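Local coordinates for putative Oleoyl-[acyl-carrier protein] thioesterase (Lactobacillus plantarum, PDB 2OWN) that probably hydrolyses the thioester of oleoyl-[acyl-carrier protein], releasing the free fatty acid, as an acyl-ACP thioesterase built from two HotDog domains, at residues B[55-60]-B[120-125]; B[72-75]-B[79-82]; B[171-174]-B[178-181]; B[190-195]-B[234-239]. All coordinates share one frame; numbering follows the deposited sequence. Where two conformers were deposited one is given.

Two of these contacts lie in each half of the chain, interactions 1 and 2 in the N-terminal thioesterase domain and interactions 3 and 4 in the C-terminal one. Interactions 1 and 2 are surface contacts with centres about 35 Å apart, on opposite sides of the chain's centre, and both are polar: a carbonyl gripped by a strand end in one, an arginine-glutamate salt bridge in the other. Interaction 3 is a partly buried hairpin carried by backbone bonds, and interaction 4 is a buried leucine against a sheet, with a histidine held by polar links. Strand 178-179 leads into helix 184-191, so these last two follow one another, and both touch the second subunit.

Interaction 1 of 4, residues B[55-60]-B[120-125]; sequences MVQSHG and MSQTTR
The flat ends of Gln57 and Gln122 meet with their amide planes turned 71° against each other, the two side chains crossing at about a right angle. The end of Gln122 comes up against the aliphatic CG of Gln57. Within segment 55-60, the ring of His59 has the CE methyl of the selenomethionine Met55 in plane at its edge, and its ND1 makes a weak bond of 2.7 Å to Met55 O. Ser58 OG bonds the same carbonyl, 2.6 Å from Met55 O. Outward, His59 also packs on Leu131, Glu133 and Leu134.

Beyond helix 53-58, Gly60, with phi and psi both positive, takes a left-handed conformation. Its carbonyl is the centre of the contact. Gln122 N donates to Gly60 O at 3.3 Å, nearly straight at hydrogen but approaching from well above the carbonyl plane. Ser121 OG, set opposite its own backbone N across the CA-CB bond (chi1 -178°), adds a weak bond of 3.4 Å to Gly60 O. Ser121 CA supplies a CA-H...O contact of 3.5 Å to Gly60 O. Just beyond, Met120 pairs with Gly62 through the backbone, where strands 109-121 and 61-72 run antiparallel.

One acceptor thus serves a main-chain N-H, a hydroxyl and a polarised C-H, all from the end of strand 109-121. This long, off-axis grip at the surface implies a modest polar tether between the helix end and the strand end, not a hydrophobic clamp.

Interaction 2 of 4, residues B[72-75]-B[79-82]; sequences ITRM and DEVV
Arg74 reaches across to Glu80 from the loop that follows strand 61-72. Its CB leads into CG, which stands between the backbone N and the carbonyl carbon (chi1 73°), and from CG to NE the chain runs extended, so the guanidinium is carried well away from its own backbone. On the way the side chain touches Leu110 of strand 109-121, against which Glu80 also packs. At the tip, CZ faces the carboxylate almost symmetrically, 3.9 Å from Glu80 OE1. NH1 gives the straighter of the two bonds, 3.3 Å to Glu80 OE1 with 146° at the hydrogen, and meets that oxygen on its syn side but out of the carboxylate plane. NH2 lies 3.2 Å from Glu80 OE2 in a weaker, more bent bond. The two flat groups are only 19° from parallel, and the side chains approach from opposite directions, giving a two-pronged though somewhat skewed salt bridge.

Each partner has a further tie. NH1 makes a weak bond of 3.4 Å to Met75 O, while Glu80 OE1 has its strongest partner in the backbone N of Arg77, within the intervening loop. The carboxylate is thereby held by the turn it helps close.

In the HotDog fold the strand leaving this loop, 81-91, is not the neighbour of strand 61-72; strands 95-103 and 109-121 lie between them, so the salt bridge staples the two ends of the crossover connecting its second and third strands.

Interaction 3 of 4, residues B[171-174]-B[178-181]; sequences FDID and HVNN
Ile173 and Val179 face each other as an antiparallel non-hydrogen-bonded pair in a short beta hairpin, their CA atoms only 4.1 Å apart. Two backbone bonds flank them: Asn180 N donates to Asp172 O at 3.0 Å, nearly along the C=O axis, and Asp174 N donates to His178 O at 3.1 Å, more bent. On the face of Ile173 and Val179, CD1 of Ile173 presses on CG2 of Val179 at 3.4 Å, tighter than usual for two methyl groups. Val168 covers both residues.

The carboxylate of Asp174 and the amide of Asn180 stack, their planes 17° apart. Chi1 of 77° brings the Asp174 carboxyl group inward, with CG 3.9 Å from Asn180 CB. Tyr20 of the second subunit packs on both residues, and Arg25 of that subunit on Ile173, so the hairpin lies at the dimer interface.

Farther out, Asp172 OD2 takes a hydrogen bond from Arg169 N, just before the hairpin, while Asn180 OD1 accepts from Ala182 N at the approach to helix 184-191. A water sits 3.1 Å from Asn180 OD1 and, more weakly, 3.4 Å from Asp174 OD2.

Interaction 4 of 4, residues B[190-195]-B[234-239]; sequences DTLPAT and VTTSHL
Leu192 comes nearest to Thr236 in the backbone, at 8.8 Å between CA atoms, and its extended conformation (phi -78°, psi 145°) separates the helical path of 184-191 from that of 194-197. The gap is closed by side chains. Leu192 and Thr236 reach toward each other tip to tip, with Leu192 CD2 3.9 Å from Thr236 CG2. The leucine also crosses His238 at about a right angle, setting its CG 4.0 Å from His238 CE1 near the plane of the ring, so that the imidazole is met at its edge.

Polar links fix that ring from both nitrogens. Thr236 OG1 and His238 NE2 share a short hydrogen bond of 2.6 Å, and Thr236 OG1 is bonded to Trp254 NE1 as well. A water in the ring plane lies 2.9 Å from His238 ND1 and donates to Thr191 OG1, which itself is tied to Trp187 O. The Thr236 bond at NE2 and the water bridge at ND1 together restrain the rotation of the imidazole; only the second crosses the contact.

Strand 233-241 runs between strands 218-227 and 246-256 in the C-terminal HotDog sheet. Leu192 plugs against that sheet from the helix side, packing on Ile225 and Trp254 as well as on Leu197 of helix 194-197.

Interaction 1 of 4, residues B[55-60]-B[120-125]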
# COMPACT_ATOMS: atom_id res chain seq x y z
N MSE B 55 -0.40 -17.36 19.65
CA MSE B 55 -0.03 -17.68 21.06
C MSE B 55 -0.16 -16.47 22.01
O MSE B 55 -0.38 -16.69 23.20
CB MSE B 55 1.36 -18.37 21.17
CG MSE B 55 2.63 -17.52 21.14
SE MSE B 55 3.22 -16.75 22.87
CE MSE B 55 3.55 -18.41 23.84
N VAL B 56 0.03 -15.24 21.51
CA VAL B 56 -0.15 -14.00 22.32
C VAL B 56 -1.67 -13.86 22.61
O VAL B 56 -2.05 -13.64 23.77
CB VAL B 56 0.46 -12.72 21.67
CG1 VAL B 56 0.14 -11.46 22.47
CG2 VAL B 56 1.96 -12.87 21.53
N GLN B 57 -2.49 -14.01 21.56
CA GLN B 57 -3.97 -13.97 21.68
C GLN B 57 -4.57 -15.17 22.48
O GLN B 57 -5.69 -15.03 22.98
CB GLN B 57 -4.66 -13.78 20.32
CG GLN B 57 -4.42 -12.38 19.74
CD GLN B 57 -5.14 -12.10 18.43
OE1 GLN B 57 -5.49 -13.02 17.67
NE2 GLN B 57 -5.35 -10.82 18.13
N SER B 58 -3.85 -16.30 22.59
CA SER B 58 -4.30 -17.47 23.41
C SER B 58 -4.32 -17.12 24.93
O SER B 58 -5.13 -17.71 25.66
CB SER B 58 -3.46 -18.74 23.17
OG SER B 58 -2.13 -18.62 23.64
N HIS B 59 -3.46 -16.19 25.36
CA HIS B 59 -3.40 -15.68 26.76
C HIS B 59 -4.45 -14.56 27.07
O HIS B 59 -4.40 -13.96 28.16
CB HIS B 59 -1.97 -15.19 27.11
CG HIS B 59 -0.93 -16.27 27.03
ND1 HIS B 59 -0.16 -16.48 25.92
CD2 HIS B 59 -0.55 -17.20 27.94
CE1 HIS B 59 0.66 -17.49 26.13
NE2 HIS B 59 0.44 -17.95 27.35
N GLY B 60 -5.41 -14.29 26.16
CA GLY B 60 -6.45 -13.27 26.33
C GLY B 60 -5.94 -11.83 26.35
O GLY B 60 -6.52 -10.99 27.04
N MSE B 120 -3.66 -4.95 25.85
CA MSE B 120 -5.12 -4.77 25.90
C MSE B 120 -5.78 -6.15 25.91
O MSE B 120 -5.42 -7.00 25.08
CB MSE B 120 -5.64 -3.97 24.70
CG MSE B 120 -5.23 -2.50 24.68
SE MSE B 120 -6.08 -1.42 26.08
CE MSE B 120 -7.94 -1.57 25.50
N SER B 121 -6.73 -6.36 26.82
CA SER B 121 -7.47 -7.64 26.94
C SER B 121 -8.42 -7.84 25.75
O SER B 121 -8.95 -6.86 25.21
CB SER B 121 -8.24 -7.71 28.26
OG SER B 121 -8.92 -8.95 28.43
N GLN B 122 -8.61 -9.10 25.34
CA GLN B 122 -9.50 -9.44 24.20
C GLN B 122 -10.99 -9.29 24.55
O GLN B 122 -11.74 -8.72 23.75
CB GLN B 122 -9.21 -10.86 23.68
CG GLN B 122 -7.77 -11.08 23.15
CD GLN B 122 -7.36 -10.23 21.93
OE1 GLN B 122 -6.18 -9.93 21.75
NE2 GLN B 122 -8.33 -9.80 21.12
N THR B 123 -11.39 -9.80 25.72
CA THR B 123 -12.78 -9.75 26.20
C THR B 123 -13.17 -8.39 26.82
O THR B 123 -13.99 -7.67 26.23
CB THR B 123 -13.09 -10.88 27.23
N THR B 124 -12.57 -8.04 27.97
CA THR B 124 -12.88 -6.78 28.70
C THR B 124 -12.44 -5.45 28.03
O THR B 124 -13.07 -4.42 28.30
CB THR B 124 -12.36 -6.81 30.20
OG1 THR B 124 -12.87 -5.68 30.93
CG2 THR B 124 -10.83 -6.83 30.29
N ARG B 125 -11.39 -5.48 27.20
CA ARG B 125 -10.84 -4.30 26.47
C ARG B 125 -10.28 -3.19 27.41
O ARG B 125 -10.59 -2.00 27.25
CB ARG B 125 -11.86 -3.77 25.43
CG ARG B 125 -12.31 -4.82 24.43

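Interaction 2 of 4, residues B[72-75]-B[79-82]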
# COMPACT_ATOMS: atom_id res chain seq x y z
N ILE B 72 13.84 11.33 11.44
CA ILE B 72 14.14 11.04 10.03
C ILE B 72 15.32 11.86 9.48
O ILE B 72 15.24 13.09 9.43
CB ILE B 72 12.87 11.27 9.13
CG1 ILE B 72 11.69 10.41 9.63
CG2 ILE B 72 13.16 10.95 7.65
CD1 ILE B 72 10.41 10.62 8.90
N THR B 73 16.41 11.17 9.11
CA THR B 73 17.61 11.76 8.47
C THR B 73 17.21 11.93 6.99
O THR B 73 17.36 13.01 6.41
CB THR B 73 18.87 10.90 8.66
OG1 THR B 73 19.16 10.81 10.06
CG2 THR B 73 20.08 11.50 7.94
N ARG B 74 16.78 10.82 6.38
CA ARG B 74 16.22 10.82 5.01
C ARG B 74 15.34 9.58 4.83
O ARG B 74 15.66 8.54 5.40
CB ARG B 74 17.25 10.92 3.87
CG ARG B 74 18.11 9.70 3.57
CD ARG B 74 18.89 9.94 2.31
NE ARG B 74 19.66 8.75 1.95
CZ ARG B 74 19.22 7.69 1.27
NH1 ARG B 74 17.94 7.57 0.85
NH2 ARG B 74 20.08 6.70 1.02
N MSE B 75 14.28 9.70 4.04
CA MSE B 75 13.38 8.58 3.77
C MSE B 75 14.03 7.63 2.77
O MSE B 75 14.80 8.10 1.92
CB MSE B 75 12.00 9.03 3.25
CG MSE B 75 11.23 9.85 4.27
SE MSE B 75 10.74 8.80 5.84
CE MSE B 75 9.19 7.87 5.16
N ASP B 79 13.68 1.39 -4.90
CA ASP B 79 14.69 0.36 -5.23
C ASP B 79 15.93 0.29 -4.32
O ASP B 79 16.87 -0.46 -4.62
CB ASP B 79 15.08 0.42 -6.74
CG ASP B 79 13.88 0.31 -7.66
OD1 ASP B 79 12.84 -0.22 -7.25
OD2 ASP B 79 13.95 0.79 -8.81
N GLU B 80 15.89 0.98 -3.17
CA GLU B 80 16.97 0.98 -2.20
C GLU B 80 16.73 -0.25 -1.32
O GLU B 80 15.58 -0.55 -0.96
CB GLU B 80 16.98 2.24 -1.35
CG GLU B 80 18.21 2.39 -0.47
CD GLU B 80 18.19 3.58 0.46
OE1 GLU B 80 17.25 4.40 0.43
OE2 GLU B 80 19.14 3.68 1.25
N VAL B 81 17.81 -0.96 -0.98
CA VAL B 81 17.76 -2.13 -0.12
C VAL B 81 18.15 -1.57 1.24
O VAL B 81 19.32 -1.21 1.43
CB VAL B 81 18.66 -3.28 -0.60
CG1 VAL B 81 18.62 -4.45 0.37
CG2 VAL B 81 18.23 -3.74 -1.98
N VAL B 82 17.16 -1.43 2.13
CA VAL B 82 17.36 -0.92 3.51
C VAL B 82 17.39 -2.07 4.51
O VAL B 82 16.77 -3.10 4.27
CB VAL B 82 16.27 0.10 3.97
CG1 VAL B 82 16.30 1.35 3.09
CG2 VAL B 82 14.83 -0.53 4.03

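Interaction 3 of 4, residues B[171-174]-B[178-181]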
# COMPACT_ATOMS: atom_id res chain seq x y z
N PHE B 171 -9.58 -2.75 2.87
CA PHE B 171 -8.11 -3.01 2.90
C PHE B 171 -7.34 -2.32 4.05
O PHE B 171 -6.18 -2.67 4.26
CB PHE B 171 -7.39 -2.76 1.54
CG PHE B 171 -7.95 -3.55 0.35
CD1 PHE B 171 -8.47 -4.87 0.48
CD2 PHE B 171 -7.78 -3.02 -0.95
CE1 PHE B 171 -8.96 -5.58 -0.66
CE2 PHE B 171 -8.24 -3.73 -2.10
CZ PHE B 171 -8.83 -5.02 -1.96
N ASP B 172 -7.95 -1.35 4.76
CA ASP B 172 -7.33 -0.74 5.96
C ASP B 172 -7.25 -1.73 7.16
O ASP B 172 -6.38 -1.55 8.01
CB ASP B 172 -8.05 0.55 6.40
CG ASP B 172 -7.97 1.66 5.37
OD1 ASP B 172 -6.95 1.80 4.68
OD2 ASP B 172 -8.93 2.45 5.29
N ILE B 173 -8.14 -2.73 7.20
CA ILE B 173 -8.19 -3.77 8.25
C ILE B 173 -7.21 -4.87 7.81
O ILE B 173 -7.53 -5.63 6.90
CB ILE B 173 -9.63 -4.31 8.52
CG1 ILE B 173 -10.54 -3.26 9.18
CG2 ILE B 173 -9.61 -5.50 9.50
CD1 ILE B 173 -10.86 -2.01 8.39
N ASP B 174 -6.03 -4.95 8.45
CA ASP B 174 -4.97 -5.95 8.10
C ASP B 174 -5.30 -7.36 8.72
O ASP B 174 -6.30 -7.48 9.45
CB ASP B 174 -3.56 -5.36 8.41
CG ASP B 174 -3.19 -5.36 9.89
OD1 ASP B 174 -4.08 -5.14 10.74
OD2 ASP B 174 -1.99 -5.52 10.20
N HIS B 178 -8.14 -5.85 12.65
CA HIS B 178 -8.09 -4.47 13.20
C HIS B 178 -7.51 -3.49 12.17
O HIS B 178 -6.69 -3.90 11.34
CB HIS B 178 -7.24 -4.40 14.48
CG HIS B 178 -7.72 -5.28 15.59
ND1 HIS B 178 -7.18 -6.52 15.85
CD2 HIS B 178 -8.71 -5.11 16.50
CE1 HIS B 178 -7.80 -7.07 16.87
NE2 HIS B 178 -8.74 -6.23 17.29
N VAL B 179 -7.92 -2.21 12.24
CA VAL B 179 -7.44 -1.15 11.33
C VAL B 179 -5.97 -0.84 11.63
O VAL B 179 -5.67 -0.32 12.71
CB VAL B 179 -8.29 0.16 11.39
CG1 VAL B 179 -7.71 1.29 10.52
CG2 VAL B 179 -9.71 -0.14 10.95
N ASN B 180 -5.09 -1.18 10.67
CA ASN B 180 -3.62 -0.99 10.74
C ASN B 180 -3.26 0.48 11.02
O ASN B 180 -3.74 1.36 10.29
CB ASN B 180 -2.98 -1.53 9.43
CG ASN B 180 -1.45 -1.40 9.34
OD1 ASN B 180 -0.74 -1.14 10.31
ND2 ASN B 180 -0.93 -1.62 8.12
N ASN B 181 -2.46 0.69 12.09
CA ASN B 181 -2.02 2.05 12.49
C ASN B 181 -1.25 2.83 11.41
O ASN B 181 -1.31 4.05 11.40
CB ASN B 181 -1.21 2.04 13.81
CG ASN B 181 -2.06 1.70 15.03
OD1 ASN B 181 -3.13 1.10 14.93
ND2 ASN B 181 -1.57 2.09 16.19
O HOH W 1 0.22 -3.59 11.94

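Interaction 4 of 4, residues B[190-195]-B[234-239]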
# COMPACT_ATOMS: atom_id res chain seq x y z
N ASP B 190 -2.09 13.13 3.46
CA ASP B 190 -3.02 13.59 2.39
C ASP B 190 -3.84 14.85 2.79
O ASP B 190 -4.33 15.54 1.89
CB ASP B 190 -3.95 12.49 1.89
CG ASP B 190 -4.78 12.93 0.70
OD1 ASP B 190 -4.17 13.28 -0.34
OD2 ASP B 190 -6.02 13.02 0.86
N THR B 191 -4.03 15.12 4.10
CA THR B 191 -4.71 16.37 4.58
C THR B 191 -4.00 17.62 4.02
O THR B 191 -4.66 18.59 3.65
CB THR B 191 -4.80 16.47 6.12
OG1 THR B 191 -5.41 15.30 6.66
CG2 THR B 191 -5.60 17.72 6.57
N LEU B 192 -2.66 17.55 3.95
CA LEU B 192 -1.81 18.63 3.42
C LEU B 192 -1.87 18.59 1.87
O LEU B 192 -1.93 17.49 1.30
CB LEU B 192 -0.36 18.46 3.87
CG LEU B 192 -0.10 18.48 5.38
CD1 LEU B 192 1.33 18.04 5.69
CD2 LEU B 192 -0.41 19.84 5.99
N PRO B 193 -1.82 19.77 1.20
CA PRO B 193 -1.90 19.78 -0.26
C PRO B 193 -0.58 19.35 -0.93
O PRO B 193 0.49 19.45 -0.30
CB PRO B 193 -2.23 21.24 -0.57
CG PRO B 193 -1.53 21.98 0.50
CD PRO B 193 -1.63 21.14 1.73
N ALA B 194 -0.67 18.87 -2.17
CA ALA B 194 0.50 18.45 -2.99
C ALA B 194 1.56 19.57 -3.13
O ALA B 194 2.75 19.26 -3.15
CB ALA B 194 0.07 17.92 -4.38
N THR B 195 1.12 20.85 -3.19
CA THR B 195 2.03 22.03 -3.26
C THR B 195 2.95 22.12 -2.01
O THR B 195 4.09 22.57 -2.13
CB THR B 195 1.29 23.38 -3.46
OG1 THR B 195 0.33 23.56 -2.41
CG2 THR B 195 0.58 23.41 -4.81
N VAL B 234 9.35 23.93 8.96
CA VAL B 234 7.94 24.22 9.25
C VAL B 234 7.39 23.06 10.09
O VAL B 234 7.95 21.95 10.07
CB VAL B 234 7.07 24.44 7.97
CG1 VAL B 234 7.55 25.64 7.19
CG2 VAL B 234 7.07 23.20 7.08
N THR B 235 6.29 23.32 10.79
CA THR B 235 5.63 22.32 11.66
C THR B 235 4.18 22.14 11.23
O THR B 235 3.53 23.13 10.88
CB THR B 235 5.65 22.78 13.13
OG1 THR B 235 6.99 23.15 13.49
CG2 THR B 235 5.14 21.68 14.08
N THR B 236 3.70 20.89 11.20
CA THR B 236 2.28 20.59 10.93
C THR B 236 1.73 19.85 12.16
O THR B 236 2.36 18.91 12.63
CB THR B 236 2.00 19.85 9.60
OG1 THR B 236 2.51 18.53 9.65
CG2 THR B 236 2.59 20.63 8.41
N SER B 237 0.60 20.33 12.68
CA SER B 237 -0.11 19.78 13.85
C SER B 237 -1.34 19.13 13.26
O SER B 237 -2.12 19.81 12.60
CB SER B 237 -0.48 20.90 14.82
OG SER B 237 -1.23 20.42 15.92
N HIS B 238 -1.53 17.83 13.53
CA HIS B 238 -2.64 17.03 13.01
C HIS B 238 -3.49 16.38 14.10
O HIS B 238 -2.99 16.10 15.19
CB HIS B 238 -2.10 15.88 12.15
CG HIS B 238 -1.23 16.30 11.01
ND1 HIS B 238 -1.64 16.25 9.70
CD2 HIS B 238 0.05 16.75 10.99
CE1 HIS B 238 -0.66 16.66 8.92
NE2 HIS B 238 0.37 16.97 9.67
N LEU B 239 -4.77 16.14 13.75
CA LEU B 239 -5.76 15.47 14.61
C LEU B 239 -6.70 14.62 13.74
O LEU B 239 -7.25 15.13 12.76
CB LEU B 239 -6.59 16.48 15.43
CG LEU B 239 -7.75 15.96 16.32
CD1 LEU B 239 -7.27 14.94 17.35
CD2 LEU B 239 -8.46 17.11 17.02
O HOH W 2 -4.42 15.43 9.36